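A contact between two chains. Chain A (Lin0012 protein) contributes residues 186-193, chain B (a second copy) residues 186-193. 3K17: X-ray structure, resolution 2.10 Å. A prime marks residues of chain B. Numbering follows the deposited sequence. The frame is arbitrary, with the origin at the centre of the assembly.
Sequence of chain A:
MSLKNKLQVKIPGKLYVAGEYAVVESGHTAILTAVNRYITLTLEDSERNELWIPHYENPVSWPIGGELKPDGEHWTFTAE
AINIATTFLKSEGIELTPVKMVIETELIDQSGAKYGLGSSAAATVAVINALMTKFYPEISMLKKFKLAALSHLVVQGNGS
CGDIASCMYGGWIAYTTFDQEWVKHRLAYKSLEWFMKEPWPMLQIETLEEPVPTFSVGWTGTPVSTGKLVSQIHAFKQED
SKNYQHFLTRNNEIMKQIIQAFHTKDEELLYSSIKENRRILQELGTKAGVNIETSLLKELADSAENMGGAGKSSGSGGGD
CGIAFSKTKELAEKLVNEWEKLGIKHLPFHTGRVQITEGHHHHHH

Chain A (186-193) RLAYKSLE
Chain B 186-193: RLAYKSLE

Two copies of the same eight-residue stretch meet about Leu187 and Leu187′, and the contact is nearly symmetric: each residue pair in contact recurs with the chains exchanged, at the same or slightly different distances. In each chain the stretch enters as the tail of a helix at Arg186, passes through a turn and loop, and starts a new helix at Leu192. Phi/psi is near -60/-30 at Leu187, -81/-20 at Ala188 and -131/2 at Tyr189 (-136/4 in chain B), and Lys190 and Ser191 are extended, near -114/146 and -78/164. Arg186 O closes the turn by accepting from Tyr189 N at 3.1 Å and from Lys190 N at 2.8 Å; Arg186′ O does the same with Tyr189′ N at 3.1 Å and Lys190′ N at 2.9 Å.

The register is set by Leu187 facing its own copy, with CA of Leu187 5.9 Å from CA of Leu187′. Further along, CA of Leu192 lies 6.8 Å from CA of Tyr189′. Leu187 and Leu187′ cover the most surface, 66 and 68 Å² of the 287 Å² buried in total. Both CA-to-CB bonds point toward the partner, bringing CB of Leu187 to 4.4 Å from CB of Leu187′, an apolar contact. Both leucines are mt, with chi1 -80° and chi2 -177° in Leu187, -83° and 172° in Leu187′. Their carbonyls also come close, Leu187 O to Leu187′ O at 3.6 Å; two acceptors cannot bond to each other, and no hydrogen bond crosses between the stretches.

Ala188 and Ala188′ each lose 40 Å² although their CA-to-CB bonds point away, so what they offer the partner is largely backbone. CD2 of Leu187′ packs 4.1 Å from CA of Ala188; the matching pair, CD2 of Leu187 and CA of Ala188′, is looser at 4.5 Å. The CA-to-CB bonds of Leu192 and Leu192′ each point toward the other stretch, both side chains in the tp rotamer, with chi1 179° and -173°, chi2 61° and 56°. CD1 of Leu192 lies 4.0 Å from O of Ala188′, and CD1 of Leu192′ 4.0 Å from O of Ala188. Each alanine is thus touched at CA and O by two different leucines of the other chain.

The polar side chains stay out of the contact. Ser191 and Ser191′, both chi1 p, point sideways and N-cap the helices that follow, while Tyr189 and Tyr189′, also chi1 p with chi2 near 92°, point away.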

ATOM      1  N   ARG A 186     -22.274 -12.614 -19.604  1.00 23.02           N
ATOM      2  CA  ARG A 186     -22.010 -14.040 -19.481  1.00 23.11           C
ATOM      3  C   ARG A 186     -20.587 -14.398 -19.058  1.00 21.61           C
ATOM      4  O   ARG A 186     -20.325 -15.521 -18.630  1.00 19.64           O
ATOM      5  CB  ARG A 186     -22.392 -14.732 -20.792  1.00 24.21           C
ATOM      6  CG  ARG A 186     -23.908 -14.779 -20.967  1.00 27.29           C
ATOM      7  CD  ARG A 186     -24.354 -14.930 -22.411  1.00 31.89           C
ATOM      8  NE  ARG A 186     -25.685 -14.351 -22.580  1.00 36.58           N
ATOM      9  CZ  ARG A 186     -26.773 -14.814 -21.981  1.00 37.86           C
ATOM     10  NH1 ARG A 186     -26.686 -15.867 -21.183  1.00 45.57           N
ATOM     11  NH2 ARG A 186     -27.941 -14.214 -22.154  1.00 39.43           N
ATOM     12  N   LEU A 187     -19.672 -13.447 -19.176  1.00 19.62           N
ATOM     13  CA  LEU A 187     -18.300 -13.688 -18.755  1.00 20.58           C
ATOM     14  C   LEU A 187     -18.267 -14.073 -17.279  1.00 20.99           C
ATOM     15  O   LEU A 187     -17.396 -14.822 -16.850  1.00 22.55           O
ATOM     16  CB  LEU A 187     -17.444 -12.436 -18.943  1.00 20.62           C
ATOM     17  CG  LEU A 187     -16.921 -12.149 -20.348  1.00 23.52           C
ATOM     18  CD1 LEU A 187     -16.035 -10.907 -20.306  1.00 23.44           C
ATOM     19  CD2 LEU A 187     -16.129 -13.335 -20.848  1.00 22.93           C
ATOM     20  N   ALA A 188     -19.214 -13.564 -16.498  1.00 20.56           N
ATOM     21  CA  ALA A 188     -19.235 -13.868 -15.072  1.00 22.15           C
ATOM     22  C   ALA A 188     -19.844 -15.219 -14.713  1.00 23.98           C
ATOM     23  O   ALA A 188     -19.551 -15.755 -13.643  1.00 24.98           O
ATOM     24  CB  ALA A 188     -19.971 -12.771 -14.315  1.00 20.27           C
ATOM     25  N   TYR A 189     -20.681 -15.784 -15.582  1.00 24.21           N
ATOM     26  CA  TYR A 189     -21.307 -17.055 -15.234  1.00 25.12           C
ATOM     27  C   TYR A 189     -21.282 -18.190 -16.250  1.00 25.46           C
ATOM     28  O   TYR A 189     -21.813 -19.265 -15.978  1.00 25.41           O
ATOM     29  CB  TYR A 189     -22.747 -16.809 -14.756  1.00 24.39           C
ATOM     30  CG  TYR A 189     -23.735 -16.362 -15.816  1.00 24.33           C
ATOM     31  CD1 TYR A 189     -24.507 -17.292 -16.512  1.00 24.66           C
ATOM     32  CD2 TYR A 189     -23.918 -15.010 -16.102  1.00 24.26           C
ATOM     33  CE1 TYR A 189     -25.443 -16.886 -17.466  1.00 23.49           C
ATOM     34  CE2 TYR A 189     -24.848 -14.592 -17.055  1.00 25.60           C
ATOM     35  CZ  TYR A 189     -25.610 -15.537 -17.733  1.00 26.31           C
ATOM     36  OH  TYR A 189     -26.543 -15.135 -18.671  1.00 26.04           O
ATOM     37  N   LYS A 190     -20.656 -17.976 -17.404  1.00 24.61           N
ATOM     38  CA  LYS A 190     -20.576 -19.032 -18.418  1.00 24.03           C
ATOM     39  C   LYS A 190     -19.133 -19.478 -18.596  1.00 24.45           C
ATOM     40  O   LYS A 190     -18.220 -18.670 -18.477  1.00 23.43           O
ATOM     41  CB  LYS A 190     -21.120 -18.535 -19.765  1.00 23.56           C
ATOM     42  CG  LYS A 190     -22.625 -18.283 -19.786  1.00 23.81           C
ATOM     43  CD  LYS A 190     -23.392 -19.600 -19.678  1.00 25.92           C
ATOM     44  CE  LYS A 190     -24.901 -19.396 -19.774  1.00 24.72           C
ATOM     45  NZ  LYS A 190     -25.640 -20.692 -19.669  1.00 25.24           N
ATOM     46  N   SER A 191     -18.922 -20.760 -18.876  1.00 24.40           N
ATOM     47  CA  SER A 191     -17.567 -21.252 -19.074  1.00 23.62           C
ATOM     48  C   SER A 191     -17.095 -20.866 -20.469  1.00 25.31           C
ATOM     49  O   SER A 191     -17.896 -20.490 -21.331  1.00 23.90           O
ATOM     50  CB  SER A 191     -17.504 -22.774 -18.935  1.00 24.10           C
ATOM     51  OG  SER A 191     -17.996 -23.413 -20.107  1.00 23.90           O
ATOM     52  N   LEU A 192     -15.789 -20.956 -20.683  1.00 23.53           N
ATOM     53  CA  LEU A 192     -15.205 -20.646 -21.972  1.00 24.58           C
ATOM     54  C   LEU A 192     -15.706 -21.686 -22.988  1.00 25.32           C
ATOM     55  O   LEU A 192     -15.963 -21.368 -24.152  1.00 24.32           O
ATOM     56  CB  LEU A 192     -13.680 -20.702 -21.865  1.00 23.65           C
ATOM     57  CG  LEU A 192     -12.890 -20.422 -23.140  1.00 23.99           C
ATOM     58  CD1 LEU A 192     -13.207 -19.021 -23.630  1.00 23.88           C
ATOM     59  CD2 LEU A 192     -11.404 -20.586 -22.864  1.00 20.88           C
ATOM     60  N   GLU A 193     -15.855 -22.928 -22.536  1.00 27.06           N
ATOM     61  CA  GLU A 193     -16.323 -24.002 -23.413  1.00 28.65           C
ATOM     62  C   GLU A 193     -17.722 -23.703 -23.933  1.00 26.47           C
ATOM     63  O   GLU A 193     -18.044 -24.012 -25.078  1.00 27.54           O
ATOM     64  CB  GLU A 193     -16.328 -25.344 -22.673  1.00 32.35           C
ATOM     65  CG  GLU A 193     -16.774 -26.512 -23.550  1.00 39.41           C
ATOM     66  CD  GLU A 193     -16.741 -27.848 -22.820  1.00 43.89           C
ATOM     67  OE1 GLU A 193     -17.275 -27.916 -21.693  1.00 43.36           O
ATOM     68  OE2 GLU A 193     -16.187 -28.826 -23.379  1.00 45.08           O
TER
ATOM     69  N   ARG B 186      -9.008 -12.095 -15.798  1.00 15.23           N
ATOM     70  CA  ARG B 186      -9.298 -13.470 -15.426  1.00 17.26           C
ATOM     71  C   ARG B 186     -10.727 -13.948 -15.691  1.00 16.15           C
ATOM     72  O   ARG B 186     -10.989 -15.148 -15.724  1.00 17.13           O
ATOM     73  CB  ARG B 186      -8.875 -13.690 -13.972  1.00 16.04           C
ATOM     74  CG  ARG B 186      -7.353 -13.707 -13.860  1.00 16.69           C
ATOM     75  CD  ARG B 186      -6.810 -13.641 -12.437  1.00 18.52           C
ATOM     76  NE  ARG B 186      -5.348 -13.719 -12.475  1.00 15.73           N
ATOM     77  CZ  ARG B 186      -4.558 -12.800 -13.023  1.00 18.10           C
ATOM     78  NH1 ARG B 186      -5.071 -11.704 -13.578  1.00 18.03           N
ATOM     79  NH2 ARG B 186      -3.250 -13.001 -13.065  1.00 19.55           N
ATOM     80  N   LEU B 187     -11.648 -13.019 -15.909  1.00 16.15           N
ATOM     81  CA  LEU B 187     -13.022 -13.410 -16.213  1.00 18.31           C
ATOM     82  C   LEU B 187     -13.053 -14.254 -17.488  1.00 19.50           C
ATOM     83  O   LEU B 187     -13.924 -15.103 -17.666  1.00 19.60           O
ATOM     84  CB  LEU B 187     -13.897 -12.171 -16.420  1.00 18.30           C
ATOM     85  CG  LEU B 187     -14.454 -11.493 -15.170  1.00 18.30           C
ATOM     86  CD1 LEU B 187     -15.128 -10.180 -15.568  1.00 20.63           C
ATOM     87  CD2 LEU B 187     -15.464 -12.427 -14.492  1.00 19.66           C
ATOM     88  N   ALA B 188     -12.093 -14.026 -18.377  1.00 17.62           N
ATOM     89  CA  ALA B 188     -12.068 -14.760 -19.634  1.00 18.18           C
ATOM     90  C   ALA B 188     -11.470 -16.163 -19.577  1.00 19.09           C
ATOM     91  O   ALA B 188     -11.733 -16.975 -20.469  1.00 15.79           O
ATOM     92  CB  ALA B 188     -11.337 -13.945 -20.685  1.00 16.89           C
ATOM     93  N   TYR B 189     -10.678 -16.465 -18.549  1.00 17.39           N
ATOM     94  CA  TYR B 189     -10.051 -17.774 -18.500  1.00 17.53           C
ATOM     95  C   TYR B 189     -10.043 -18.523 -17.176  1.00 18.89           C
ATOM     96  O   TYR B 189      -9.452 -19.600 -17.087  1.00 19.87           O
ATOM     97  CB  TYR B 189      -8.621 -17.672 -19.048  1.00 16.84           C
ATOM     98  CG  TYR B 189      -7.639 -16.895 -18.184  1.00 18.24           C
ATOM     99  CD1 TYR B 189      -6.838 -17.547 -17.244  1.00 18.79           C
ATOM    100  CD2 TYR B 189      -7.482 -15.514 -18.341  1.00 16.97           C
ATOM    101  CE1 TYR B 189      -5.894 -16.845 -16.481  1.00 17.24           C
ATOM    102  CE2 TYR B 189      -6.548 -14.805 -17.592  1.00 18.46           C
ATOM    103  CZ  TYR B 189      -5.753 -15.478 -16.664  1.00 20.53           C
ATOM    104  OH  TYR B 189      -4.814 -14.781 -15.939  1.00 20.61           O
ATOM    105  N   LYS B 190     -10.686 -17.967 -16.154  1.00 18.82           N
ATOM    106  CA  LYS B 190     -10.755 -18.616 -14.845  1.00 18.43           C
ATOM    107  C   LYS B 190     -12.219 -18.870 -14.516  1.00 18.59           C
ATOM    108  O   LYS B 190     -13.079 -18.092 -14.914  1.00 17.50           O
ATOM    109  CB  LYS B 190     -10.147 -17.719 -13.754  1.00 16.74           C
ATOM    110  CG  LYS B 190      -8.637 -17.524 -13.847  1.00 16.33           C
ATOM    111  CD  LYS B 190      -7.903 -18.846 -13.676  1.00 19.77           C
ATOM    112  CE  LYS B 190      -6.430 -18.619 -13.380  1.00 20.00           C
ATOM    113  NZ  LYS B 190      -5.739 -19.888 -13.019  1.00 20.80           N
ATOM    114  N   SER B 191     -12.497 -19.940 -13.778  1.00 18.16           N
ATOM    115  CA  SER B 191     -13.870 -20.270 -13.402  1.00 21.54           C
ATOM    116  C   SER B 191     -14.334 -19.468 -12.179  1.00 22.55           C
ATOM    117  O   SER B 191     -13.524 -18.854 -11.472  1.00 20.94           O
ATOM    118  CB  SER B 191     -13.984 -21.757 -13.083  1.00 22.13           C
ATOM    119  OG  SER B 191     -13.281 -22.051 -11.891  1.00 25.96           O
ATOM    120  N   LEU B 192     -15.641 -19.484 -11.937  1.00 21.32           N
ATOM    121  CA  LEU B 192     -16.223 -18.775 -10.807  1.00 23.25           C
ATOM    122  C   LEU B 192     -15.672 -19.367  -9.510  1.00 23.33           C
ATOM    123  O   LEU B 192     -15.290 -18.635  -8.600  1.00 23.61           O
ATOM    124  CB  LEU B 192     -17.750 -18.896 -10.848  1.00 23.33           C
ATOM    125  CG  LEU B 192     -18.594 -18.102  -9.846  1.00 25.93           C
ATOM    126  CD1 LEU B 192     -18.274 -16.620  -9.954  1.00 23.54           C
ATOM    127  CD2 LEU B 192     -20.078 -18.349 -10.129  1.00 26.88           C
ATOM    128  N   GLU B 193     -15.611 -20.694  -9.440  1.00 23.84           N
ATOM    129  CA  GLU B 193     -15.103 -21.358  -8.244  1.00 25.38           C
ATOM    130  C   GLU B 193     -13.663 -20.952  -7.957  1.00 23.85           C
ATOM    131  O   GLU B 193     -13.260 -20.876  -6.796  1.00 24.05           O
ATOM    132  CB  GLU B 193     -15.200 -22.886  -8.376  1.00 27.69           C
ATOM    133  CG  GLU B 193     -14.781 -23.440  -9.722  1.00 31.33           C
ATOM    134  CD  GLU B 193     -15.962 -23.643 -10.660  1.00 34.83           C
ATOM    135  OE1 GLU B 193     -16.716 -22.673 -10.917  1.00 33.27           O
ATOM    136  OE2 GLU B 193     -16.134 -24.782 -11.146  1.00 36.30           O
TER